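Local coordinates for protein collectin placenta 1 (Mus musculus, PDB 2OX9) that binds the leukocyte cell-surface glycan Lewis(x) through a calcium-dependent C-type lectin carbohydrate-recognition domain of a scavenger receptor, at residues Glu48-Trp51 against Ile52-Thr56; Ser69-Glu72 against Ser73-Lys76; Leu31-Asp35 against Lys36-Leu40. All coordinates share one frame; numbering follows the deposited sequence.

Interaction 1 of 3, residues Glu48-Trp51 against Ile52-Thr56; sequences EQQW and IKKHT. With CA (calcium ion), chain L.
Trp51 and His55 meet one turn apart at the C-terminal end of helix 46-54 of the C-type lectin fold, an example of an i to i+4 aromatic pair tied by a backbone oxygen. From CB, which lies beside Ile52 N, the Trp51 side chain leaves with CG anti to its own nitrogen (chi1 -175°). On one side of the indole CE3 reaches Ile52 CG1 at 4.1 Å. On the other NE1 approaches His55 CE1 at 3.7 Å, CE2 and CZ2 each lie 3.5 Å from His55 CE1, and CH2, at the far end, is 4.1 Å from the same His55 CE1. That carbon stands over one indole face, displaced toward the rim, and the two ring planes are inclined at 46°. What fixes the imidazole is a nearly straight bond from His55 ND1 to Trp51 O, 3.1 Å long, with the oxygen in the imidazole plane. Phe12 stacks on Trp51 and Phe19 on His55, which joins the helix to the N-terminal strands. On another flank Ile52 CD1 packs alongside Glu48 CG; the carboxylate beyond also accepts a hydrogen bond from Tyr17 OH. Phe42, Asn44 and Glu129 share its calcium ion, which Glu48 OE1 binds at 2.5 Å, with waters 1 and 2 as further ligands.

Interaction 2 of 3, residues Ser69-Glu72 against Ser73-Lys76; sequences SEQE and SEWK. With CA (calcium ion), chain I; CA (calcium ion), chain K.
A type II beta turn from Gln71 to Glu74, in the loop between strands 66-67 and 76-77, carries a glutamate that bridges two calcium ions of this C-type lectin domain. Glu74 N closes the turn on Gln71 O at 2.8 Å, and Ser73 takes the positive phi of 77° at its third position. Water 3 adds a second link, accepting from Gln71 N and donating to Glu74 O. At the corner, Glu72 bends at chi2 (57°) and presents its carboxylate to both metals. Both oxygens hold the calcium ion of chain I, OE1 of Glu72 at 2.6 Å and OE2 of Glu72 at 2.4 Å, and Glu72 OE1 also binds the calcium ion of chain K at 2.3 Å. Asp68, Asn95 and Glu104 help complete the first site, Pro102 the second, and Asp105 contributes to both. Water 4 donates to Glu72 OE2 and accepts from Trp75 NE1, joining the metal ligand to the indole beyond the turn. On the other flank the extended Lys76 chain brings NZ to Glu74 OE1 at 3.2 Å, with a longer salt bridge from Lys76 NZ to Glu70 OE1 at 3.7 Å. With two cations on one carboxylate, the negative charge of Glu72 is probably well compensated, and the lysine would likewise ease the repulsion between Glu70 and Glu74.

Interaction 3 of 3, residues Leu31-Asp35 against Lys36-Leu40; sequences LFCED and KSSHL
Two bends in the Lys36 chain, at chi2 (-62°) and chi4 (-63°), fold its ammonium back over the ring of Phe32, whose first torsion (chi1 -178°) points the ring away from its backbone nitrogen. Lys36 NZ thus stands 3.4 Å from the centroid of the Phe32 ring, almost exactly on the ring normal, in a cation-pi contact, while Lys36 CE lies over the same face. Two oxygens share the ammonium: Phe32 O at 3.1 Å from Lys36 NZ, and Asp35 OD1, which forms a salt bridge with Lys36 NZ at 2.7 Å and is approached from above the carboxylate plane. Carbonyl, carboxylate and aromatic face together hold the charge where helix 26-35 runs out. A Schellman motif turns the backbone there, with Ser37 in positive phi as the C-prime residue. Ser38 N bonds to Cys33 O at 2.8 Å and Ser37 N to Glu34 O at 3.0 Å. Cys33 O is gripped three times, since Ser38 OG donates to it at 2.7 Å and Lys36 N also reaches it, from above the carbonyl plane. Leu40, beyond the turn, brings CD2 to 3.9 Å from Cys33 SG. It lies on strand 39-40, which pairs through His39 with Glu129 on strand 125-131. The disulfide from Cys33 to Cys128 fastens the helix to that same strand, whose Phe126 meets the Phe32 ring edge-to-face.

In the fold
Each contact is a local closure within one continuous segment, and the three follow in series along the chain without nesting or crossing. Interaction 3 comes first, where helix 26-35 ends and the chain reverses into strand 39-40. Interaction 1 follows on the next helix, 46-54, its nearest atoms about 7 Å from interaction 3; both border strand 125-131, which supplies Cys128 to one and Glu129 to the calcium site of the other. Interaction 2 comes last, in the loop joining strands 66-67 and 76-77, on the opposite side of the chain's centre from interaction 1 and about 24 Å from it between centres. There it ligates two calcium ions, one sharing Glu104 with the glycan pocket.

Interaction 1 of 3, residues Glu48-Trp51 against Ile52-Thr56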
ATOM      1  N   GLU A  48       2.985  12.784   3.445  1.00 11.34           N
ATOM      2  CA  GLU A  48       1.863  11.941   3.047  1.00 10.30           C
ATOM      3  C   GLU A  48       1.876  10.681   3.920  1.00 10.58           C
ATOM      4  O   GLU A  48       0.830  10.165   4.306  1.00  8.42           O
ATOM      5  CB  GLU A  48       1.968  11.555   1.560  1.00 12.21           C
ATOM      6  CG  GLU A  48       0.756  10.777   1.047  1.00 12.15           C
ATOM      7  CD  GLU A  48       0.845  10.419  -0.431  1.00 11.41           C
ATOM      8  OE1 GLU A  48      -0.209  10.110  -1.024  1.00 15.42           O
ATOM      9  OE2 GLU A  48       1.960  10.427  -0.997  1.00 11.83           O
ATOM     10  N   GLN A  49       3.076  10.204   4.234  1.00 10.13           N
ATOM     11  CA  GLN A  49       3.246   9.015   5.069  1.00 12.33           C
ATOM     12  C   GLN A  49       2.699   9.238   6.473  1.00 10.22           C
ATOM     13  O   GLN A  49       2.023   8.376   7.030  1.00 10.66           O
ATOM     14  CB  GLN A  49       4.736   8.645   5.169  1.00 11.59           C
ATOM     15  CG  GLN A  49       5.052   7.578   6.205  1.00 15.00           C
ATOM     16  CD  GLN A  49       4.383   6.254   5.908  1.00 17.96           C
ATOM     17  OE1 GLN A  49       4.426   5.756   4.780  1.00 17.46           O
ATOM     18  NE2 GLN A  49       3.772   5.664   6.926  1.00 19.53           N
ATOM     19  N   GLN A  50       3.024  10.392   7.045  1.00 12.32           N
ATOM     20  CA  GLN A  50       2.580  10.742   8.385  1.00 14.84           C
ATOM     21  C   GLN A  50       1.063  10.867   8.456  1.00 14.04           C
ATOM     22  O   GLN A  50       0.438  10.393   9.410  1.00 14.62           O
ATOM     23  CB  GLN A  50       3.208  12.062   8.822  1.00 17.28           C
ATOM     24  CG  GLN A  50       4.240  11.937   9.941  1.00 26.34           C
ATOM     25  CD  GLN A  50       3.692  11.244  11.183  1.00 27.53           C
ATOM     26  OE1 GLN A  50       2.658  11.638  11.730  1.00 30.86           O
ATOM     27  NE2 GLN A  50       4.388  10.205  11.635  1.00 30.05           N
ATOM     28  N   TRP A  51       0.481  11.523   7.458  1.00 12.53           N
ATOM     29  CA  TRP A  51      -0.967  11.715   7.403  1.00 11.80           C
ATOM     30  C   TRP A  51      -1.640  10.348   7.277  1.00 12.49           C
ATOM     31  O   TRP A  51      -2.680  10.095   7.887  1.00 10.71           O
ATOM     32  CB  TRP A  51      -1.333  12.583   6.199  1.00 13.04           C
ATOM     33  CG  TRP A  51      -2.784  12.930   6.117  1.00 10.90           C
ATOM     34  CD1 TRP A  51      -3.436  13.907   6.809  1.00 10.87           C
ATOM     35  CD2 TRP A  51      -3.771  12.275   5.319  1.00 11.29           C
ATOM     36  NE1 TRP A  51      -4.774  13.905   6.491  1.00 10.84           N
ATOM     37  CE2 TRP A  51      -5.009  12.907   5.581  1.00 11.92           C
ATOM     38  CE3 TRP A  51      -3.733  11.210   4.410  1.00  9.19           C
ATOM     39  CZ2 TRP A  51      -6.196  12.509   4.969  1.00 10.68           C
ATOM     40  CZ3 TRP A  51      -4.921  10.812   3.799  1.00 11.63           C
ATOM     41  CH2 TRP A  51      -6.132  11.459   4.082  1.00  9.69           C
ATOM     42  N   ILE A  52      -1.046   9.464   6.479  1.00 10.46           N
ATOM     43  CA  ILE A  52      -1.609   8.132   6.301  1.00 11.00           C
ATOM     44  C   ILE A  52      -1.505   7.332   7.593  1.00 11.19           C
ATOM     45  O   ILE A  52      -2.437   6.607   7.962  1.00  9.27           O
ATOM     46  CB  ILE A  52      -0.897   7.369   5.160  1.00 11.12           C
ATOM     47  CG1 ILE A  52      -1.370   7.910   3.811  1.00 12.67           C
ATOM     48  CG2 ILE A  52      -1.191   5.869   5.250  1.00 14.29           C
ATOM     49  CD1 ILE A  52      -0.664   7.276   2.615  1.00 11.70           C
ATOM     50  N   LYS A  53      -0.373   7.487   8.282  1.00 11.59           N
ATOM     51  CA  LYS A  53      -0.123   6.782   9.532  1.00 13.46           C
ATOM     52  C   LYS A  53      -1.228   7.008  10.567  1.00 12.75           C
ATOM     53  O   LYS A  53      -1.679   6.072  11.226  1.00 13.72           O
ATOM     54  CB  LYS A  53       1.221   7.229  10.123  1.00 15.20           C
ATOM     55  CG  LYS A  53       1.533   6.615  11.477  1.00 20.36           C
ATOM     56  CD  LYS A  53       2.628   7.378  12.187  1.00 23.27           C
ATOM     57  CE  LYS A  53       2.774   6.909  13.622  1.00 24.42           C
ATOM     58  NZ  LYS A  53       3.890   7.606  14.305  1.00 26.16           N
ATOM     59  N   LYS A  54      -1.677   8.245  10.705  1.00 12.53           N
ATOM     60  CA  LYS A  54      -2.705   8.533  11.698  1.00 13.48           C
ATOM     61  C   LYS A  54      -4.094   7.998  11.360  1.00 12.18           C
ATOM     62  O   LYS A  54      -4.962   7.913  12.235  1.00 11.63           O
ATOM     63  CB  LYS A  54      -2.736  10.034  11.975  1.00 13.25           C
ATOM     64  CG  LYS A  54      -1.537  10.488  12.809  1.00 21.67           C
ATOM     65  CD  LYS A  54      -1.210  11.938  12.567  1.00 25.52           C
ATOM     66  CE  LYS A  54       0.056  12.354  13.294  1.00 28.91           C
ATOM     67  NZ  LYS A  54       0.554  13.672  12.787  1.00 27.38           N
ATOM     68  N   HIS A  55      -4.304   7.631  10.101  1.00  9.75           N
ATOM     69  CA  HIS A  55      -5.581   7.073   9.672  1.00 10.37           C
ATOM     70  C   HIS A  55      -5.564   5.547   9.626  1.00 12.29           C
ATOM     71  O   HIS A  55      -6.565   4.921   9.263  1.00 12.68           O
ATOM     72  CB  HIS A  55      -5.959   7.575   8.282  1.00 12.10           C
ATOM     73  CG  HIS A  55      -6.527   8.954   8.275  1.00 14.90           C
ATOM     74  ND1 HIS A  55      -5.747  10.078   8.125  1.00 16.14           N
ATOM     75  CD2 HIS A  55      -7.797   9.393   8.436  1.00 13.81           C
ATOM     76  CE1 HIS A  55      -6.513  11.153   8.192  1.00 12.79           C
ATOM     77  NE2 HIS A  55      -7.761  10.764   8.380  1.00 15.47           N
ATOM     78  N   THR A  56      -4.433   4.945   9.976  1.00 10.79           N
ATOM     79  CA  THR A  56      -4.336   3.501   9.925  1.00 12.52           C
ATOM     80  C   THR A  56      -3.847   2.824  11.201  1.00 14.11           C
ATOM     81  O   THR A  56      -3.435   1.673  11.156  1.00 15.87           O
ATOM     82  CB  THR A  56      -3.439   3.029   8.731  1.00 10.81           C
ATOM     83  OG1 THR A  56      -2.167   3.687   8.773  1.00 12.85           O
ATOM     84  CG2 THR A  56      -4.107   3.334   7.409  1.00 13.32           C
TER
HETATM   85 CA    CA L 804       0.494   9.679  -3.389  1.00 15.06          CA
HETATM   86  O   HOH W   1       0.501  11.833  -3.997  1.00 23.42           O
HETATM   87  O   HOH W   2       0.693   9.323  -5.726  1.00 13.64           O

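Interaction 2 of 3, residues Ser69-Glu72 against Ser73-Lys76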
ATOM      1  N   SER A  69       7.355  -7.894  -7.801  1.00 24.94           N
ATOM      2  CA  SER A  69       7.015  -9.128  -8.505  1.00 28.94           C
ATOM      3  C   SER A  69       7.716  -9.210  -9.853  1.00 29.06           C
ATOM      4  O   SER A  69       8.100 -10.291 -10.290  1.00 29.74           O
ATOM      5  CB  SER A  69       5.505  -9.218  -8.742  1.00 29.48           C
ATOM      6  OG  SER A  69       4.793  -9.293  -7.521  1.00 34.27           O
ATOM      7  N   GLU A  70       7.862  -8.064 -10.510  1.00 30.60           N
ATOM      8  CA  GLU A  70       8.506  -7.999 -11.818  1.00 30.11           C
ATOM      9  C   GLU A  70       9.942  -8.500 -11.715  1.00 28.97           C
ATOM     10  O   GLU A  70      10.394  -9.302 -12.535  1.00 29.07           O
ATOM     11  CB  GLU A  70       8.501  -6.557 -12.337  1.00 32.94           C
ATOM     12  CG  GLU A  70       8.145  -6.419 -13.811  1.00 36.06           C
ATOM     13  CD  GLU A  70       8.416  -5.022 -14.362  1.00 39.90           C
ATOM     14  OE1 GLU A  70       7.910  -4.031 -13.786  1.00 38.78           O
ATOM     15  OE2 GLU A  70       9.137  -4.918 -15.381  1.00 42.17           O
ATOM     16  N   GLN A  71      10.655  -8.014 -10.707  1.00 26.68           N
ATOM     17  CA  GLN A  71      12.039  -8.404 -10.473  1.00 27.39           C
ATOM     18  C   GLN A  71      12.328  -8.281  -8.980  1.00 26.31           C
ATOM     19  O   GLN A  71      12.347  -7.182  -8.430  1.00 25.64           O
ATOM     20  CB  GLN A  71      12.988  -7.501 -11.264  1.00 27.86           C
ATOM     21  CG  GLN A  71      14.421  -8.006 -11.334  1.00 31.17           C
ATOM     22  CD  GLN A  71      15.301  -7.152 -12.232  1.00 33.28           C
ATOM     23  OE1 GLN A  71      14.989  -6.934 -13.408  1.00 34.45           O
ATOM     24  NE2 GLN A  71      16.411  -6.666 -11.684  1.00 34.14           N
ATOM     25  N   GLU A  72      12.538  -9.421  -8.331  1.00 26.19           N
ATOM     26  CA  GLU A  72      12.814  -9.453  -6.899  1.00 25.77           C
ATOM     27  C   GLU A  72      13.778  -8.344  -6.468  1.00 26.86           C
ATOM     28  O   GLU A  72      14.810  -8.117  -7.104  1.00 26.73           O
ATOM     29  CB  GLU A  72      13.376 -10.829  -6.519  1.00 24.98           C
ATOM     30  CG  GLU A  72      13.593 -11.056  -5.031  1.00 24.68           C
ATOM     31  CD  GLU A  72      12.326 -10.864  -4.210  1.00 24.42           C
ATOM     32  OE1 GLU A  72      11.244 -11.261  -4.684  1.00 22.01           O
ATOM     33  OE2 GLU A  72      12.419 -10.328  -3.086  1.00 28.70           O
ATOM     34  N   SER A  73      13.412  -7.655  -5.388  1.00 26.83           N
ATOM     35  CA  SER A  73      14.194  -6.561  -4.807  1.00 26.73           C
ATOM     36  C   SER A  73      14.121  -5.232  -5.539  1.00 27.71           C
ATOM     37  O   SER A  73      14.669  -4.234  -5.075  1.00 27.11           O
ATOM     38  CB  SER A  73      15.657  -6.971  -4.638  1.00 28.11           C
ATOM     39  OG  SER A  73      15.788  -7.901  -3.577  1.00 30.63           O
ATOM     40  N   GLU A  74      13.446  -5.221  -6.683  1.00 27.48           N
ATOM     41  CA  GLU A  74      13.285  -4.000  -7.465  1.00 27.62           C
ATOM     42  C   GLU A  74      11.860  -3.521  -7.217  1.00 25.33           C
ATOM     43  O   GLU A  74      10.939  -3.880  -7.947  1.00 24.07           O
ATOM     44  CB  GLU A  74      13.500  -4.305  -8.951  1.00 31.96           C
ATOM     45  CG  GLU A  74      13.418  -3.105  -9.885  1.00 36.94           C
ATOM     46  CD  GLU A  74      13.801  -3.470 -11.311  1.00 40.72           C
ATOM     47  OE1 GLU A  74      13.645  -2.622 -12.216  1.00 42.62           O
ATOM     48  OE2 GLU A  74      14.266  -4.610 -11.530  1.00 42.38           O
ATOM     49  N   TRP A  75      11.689  -2.721  -6.168  1.00 21.45           N
ATOM     50  CA  TRP A  75      10.376  -2.217  -5.784  1.00 20.28           C
ATOM     51  C   TRP A  75       9.909  -1.007  -6.580  1.00 18.71           C
ATOM     52  O   TRP A  75      10.635  -0.034  -6.720  1.00 19.98           O
ATOM     53  CB  TRP A  75      10.369  -1.894  -4.279  1.00 17.58           C
ATOM     54  CG  TRP A  75      10.477  -3.117  -3.424  1.00 13.51           C
ATOM     55  CD1 TRP A  75      11.626  -3.735  -3.012  1.00 15.71           C
ATOM     56  CD2 TRP A  75       9.393  -3.899  -2.904  1.00 14.76           C
ATOM     57  NE1 TRP A  75      11.321  -4.852  -2.269  1.00 13.76           N
ATOM     58  CE2 TRP A  75       9.960  -4.976  -2.186  1.00 12.20           C
ATOM     59  CE3 TRP A  75       7.996  -3.794  -2.975  1.00  9.77           C
ATOM     60  CZ2 TRP A  75       9.179  -5.942  -1.543  1.00 13.73           C
ATOM     61  CZ3 TRP A  75       7.222  -4.752  -2.338  1.00 14.21           C
ATOM     62  CH2 TRP A  75       7.817  -5.815  -1.629  1.00 12.66           C
ATOM     63  N   LYS A  76       8.686  -1.076  -7.098  1.00 18.83           N
ATOM     64  CA  LYS A  76       8.123   0.011  -7.888  1.00 17.47           C
ATOM     65  C   LYS A  76       6.649   0.152  -7.572  1.00 15.34           C
ATOM     66  O   LYS A  76       6.005  -0.801  -7.151  1.00 15.31           O
ATOM     67  CB  LYS A  76       8.236  -0.279  -9.392  1.00 21.63           C
ATOM     68  CG  LYS A  76       9.616  -0.652  -9.897  1.00 25.89           C
ATOM     69  CD  LYS A  76       9.522  -1.079 -11.356  1.00 30.13           C
ATOM     70  CE  LYS A  76      10.882  -1.424 -11.932  1.00 33.38           C
ATOM     71  NZ  LYS A  76      10.776  -1.785 -13.378  1.00 38.01           N
TER
HETATM   72 CA    CA I 801      10.075  -9.874  -2.879  1.00 16.82          CA
HETATM   73 CA    CA K 803       9.549 -12.660  -5.408  1.00 18.81          CA
HETATM   74  O   HOH W   3       9.932  -5.313  -9.750  1.00 21.29           O
HETATM   75  O   HOH W   4      12.941  -7.556  -1.630  1.00 20.92           O
HETATM   76  O   HOH W   5      10.986  -9.178  -0.501  1.00 18.06           O
HETATM   77  O   HOH W   6      11.520 -14.202  -5.195  1.00 16.04           O
HETATM   78  O   HOH W   7      10.036 -11.436  -7.068  1.00 16.86           O

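Interaction 3 of 3, residues Leu31-Asp35 against Lys36-Leu40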
ATOM      1  N   LEU A  31      -7.794  -4.423  -7.695  1.00 14.78           N
ATOM      2  CA  LEU A  31      -8.991  -4.417  -8.525  1.00 17.27           C
ATOM      3  C   LEU A  31     -10.075  -3.507  -7.956  1.00 17.94           C
ATOM      4  O   LEU A  31     -10.774  -2.826  -8.702  1.00 17.53           O
ATOM      5  CB  LEU A  31      -9.551  -5.828  -8.634  1.00 18.57           C
ATOM      6  CG  LEU A  31     -10.681  -5.982  -9.642  1.00 20.66           C
ATOM      7  CD1 LEU A  31     -10.060  -6.195 -11.009  1.00 25.26           C
ATOM      8  CD2 LEU A  31     -11.579  -7.166  -9.262  1.00 21.96           C
ATOM      9  N   PHE A  32     -10.213  -3.520  -6.633  1.00 16.22           N
ATOM     10  CA  PHE A  32     -11.219  -2.717  -5.946  1.00 14.74           C
ATOM     11  C   PHE A  32     -11.002  -1.228  -6.202  1.00 13.37           C
ATOM     12  O   PHE A  32     -11.939  -0.504  -6.537  1.00 14.37           O
ATOM     13  CB  PHE A  32     -11.152  -3.003  -4.446  1.00 15.82           C
ATOM     14  CG  PHE A  32     -12.166  -2.260  -3.636  1.00 20.24           C
ATOM     15  CD1 PHE A  32     -13.347  -2.879  -3.243  1.00 22.99           C
ATOM     16  CD2 PHE A  32     -11.926  -0.951  -3.227  1.00 22.05           C
ATOM     17  CE1 PHE A  32     -14.276  -2.205  -2.442  1.00 24.91           C
ATOM     18  CE2 PHE A  32     -12.846  -0.271  -2.429  1.00 23.97           C
ATOM     19  CZ  PHE A  32     -14.022  -0.903  -2.036  1.00 22.98           C
ATOM     20  N   CYS A  33      -9.767  -0.768  -6.031  1.00 11.65           N
ATOM     21  CA  CYS A  33      -9.450   0.635  -6.255  1.00 15.11           C
ATOM     22  C   CYS A  33      -9.658   1.032  -7.718  1.00 15.04           C
ATOM     23  O   CYS A  33     -10.060   2.162  -8.010  1.00 15.79           O
ATOM     24  CB  CYS A  33      -7.999   0.943  -5.855  1.00 13.80           C
ATOM     25  SG  CYS A  33      -7.606   0.757  -4.085  1.00 19.09           S
ATOM     26  N   GLU A  34      -9.373   0.116  -8.637  1.00 17.96           N
ATOM     27  CA  GLU A  34      -9.546   0.411 -10.059  1.00 20.85           C
ATOM     28  C   GLU A  34     -11.024   0.637 -10.374  1.00 21.80           C
ATOM     29  O   GLU A  34     -11.372   1.475 -11.210  1.00 20.91           O
ATOM     30  CB  GLU A  34      -8.991  -0.733 -10.913  1.00 23.50           C
ATOM     31  CG  GLU A  34      -7.492  -0.941 -10.747  1.00 27.51           C
ATOM     32  CD  GLU A  34      -6.976  -2.130 -11.531  1.00 30.23           C
ATOM     33  OE1 GLU A  34      -7.789  -3.031 -11.831  1.00 32.69           O
ATOM     34  OE2 GLU A  34      -5.759  -2.171 -11.830  1.00 30.94           O
ATOM     35  N   ASP A  35     -11.892  -0.103  -9.692  1.00 22.63           N
ATOM     36  CA  ASP A  35     -13.331   0.030  -9.888  1.00 23.84           C
ATOM     37  C   ASP A  35     -13.819   1.393  -9.410  1.00 23.45           C
ATOM     38  O   ASP A  35     -14.898   1.845  -9.806  1.00 23.57           O
ATOM     39  CB  ASP A  35     -14.072  -1.080  -9.130  1.00 27.16           C
ATOM     40  CG  ASP A  35     -15.543  -0.748  -8.877  1.00 31.03           C
ATOM     41  OD1 ASP A  35     -15.839   0.102  -8.004  1.00 32.48           O
ATOM     42  OD2 ASP A  35     -16.411  -1.340  -9.552  1.00 31.09           O
ATOM     43  N   LYS A  36     -13.022   2.042  -8.562  1.00 20.11           N
ATOM     44  CA  LYS A  36     -13.364   3.359  -8.022  1.00 20.42           C
ATOM     45  C   LYS A  36     -12.612   4.469  -8.764  1.00 19.15           C
ATOM     46  O   LYS A  36     -12.633   5.625  -8.347  1.00 23.46           O
ATOM     47  CB  LYS A  36     -12.989   3.436  -6.537  1.00 21.77           C
ATOM     48  CG  LYS A  36     -13.439   2.267  -5.690  1.00 23.54           C
ATOM     49  CD  LYS A  36     -14.945   2.131  -5.655  1.00 25.20           C
ATOM     50  CE  LYS A  36     -15.358   0.883  -4.866  1.00 26.49           C
ATOM     51  NZ  LYS A  36     -14.861  -0.384  -5.506  1.00 27.72           N
ATOM     52  N   SER A  37     -11.951   4.115  -9.860  1.00 18.58           N
ATOM     53  CA  SER A  37     -11.167   5.075 -10.627  1.00 15.96           C
ATOM     54  C   SER A  37     -10.033   5.604  -9.740  1.00 15.98           C
ATOM     55  O   SER A  37      -9.740   6.798  -9.726  1.00 13.73           O
ATOM     56  CB  SER A  37     -12.043   6.237 -11.110  1.00 18.06           C
ATOM     57  OG  SER A  37     -13.057   5.778 -11.990  1.00 18.53           O
ATOM     58  N   SER A  38      -9.401   4.695  -9.007  1.00 12.74           N
ATOM     59  CA  SER A  38      -8.295   5.038  -8.122  1.00 10.32           C
ATOM     60  C   SER A  38      -7.260   3.923  -8.183  1.00 11.32           C
ATOM     61  O   SER A  38      -7.455   2.929  -8.884  1.00 13.64           O
ATOM     62  CB  SER A  38      -8.801   5.206  -6.681  1.00 11.67           C
ATOM     63  OG  SER A  38      -9.337   3.999  -6.162  1.00 13.42           O
ATOM     64  N   HIS A  39      -6.167   4.083  -7.445  1.00  9.74           N
ATOM     65  CA  HIS A  39      -5.126   3.063  -7.409  1.00 11.82           C
ATOM     66  C   HIS A  39      -4.683   2.818  -5.969  1.00 10.73           C
ATOM     67  O   HIS A  39      -4.879   3.672  -5.102  1.00  9.38           O
ATOM     68  CB  HIS A  39      -3.917   3.501  -8.245  1.00  7.87           C
ATOM     69  CG  HIS A  39      -3.275   4.764  -7.765  1.00  8.92           C
ATOM     70  ND1 HIS A  39      -2.399   4.798  -6.699  1.00  8.25           N
ATOM     71  CD2 HIS A  39      -3.409   6.044  -8.183  1.00  7.83           C
ATOM     72  CE1 HIS A  39      -2.027   6.045  -6.479  1.00 11.07           C
ATOM     73  NE2 HIS A  39      -2.624   6.821  -7.367  1.00 11.02           N
ATOM     74  N   LEU A  40      -4.127   1.640  -5.704  1.00 11.63           N
ATOM     75  CA  LEU A  40      -3.622   1.369  -4.354  1.00 10.88           C
ATOM     76  C   LEU A  40      -2.644   2.514  -4.106  1.00  9.67           C
ATOM     77  O   LEU A  40      -1.839   2.850  -4.969  1.00 10.08           O
ATOM     78  CB  LEU A  40      -2.916   0.019  -4.306  1.00 13.23           C
ATOM     79  CG  LEU A  40      -3.852  -1.196  -4.190  1.00 12.79           C
ATOM     80  CD1 LEU A  40      -3.069  -2.479  -4.421  1.00 15.08           C
ATOM     81  CD2 LEU A  40      -4.496  -1.210  -2.804  1.00 14.08           C
TER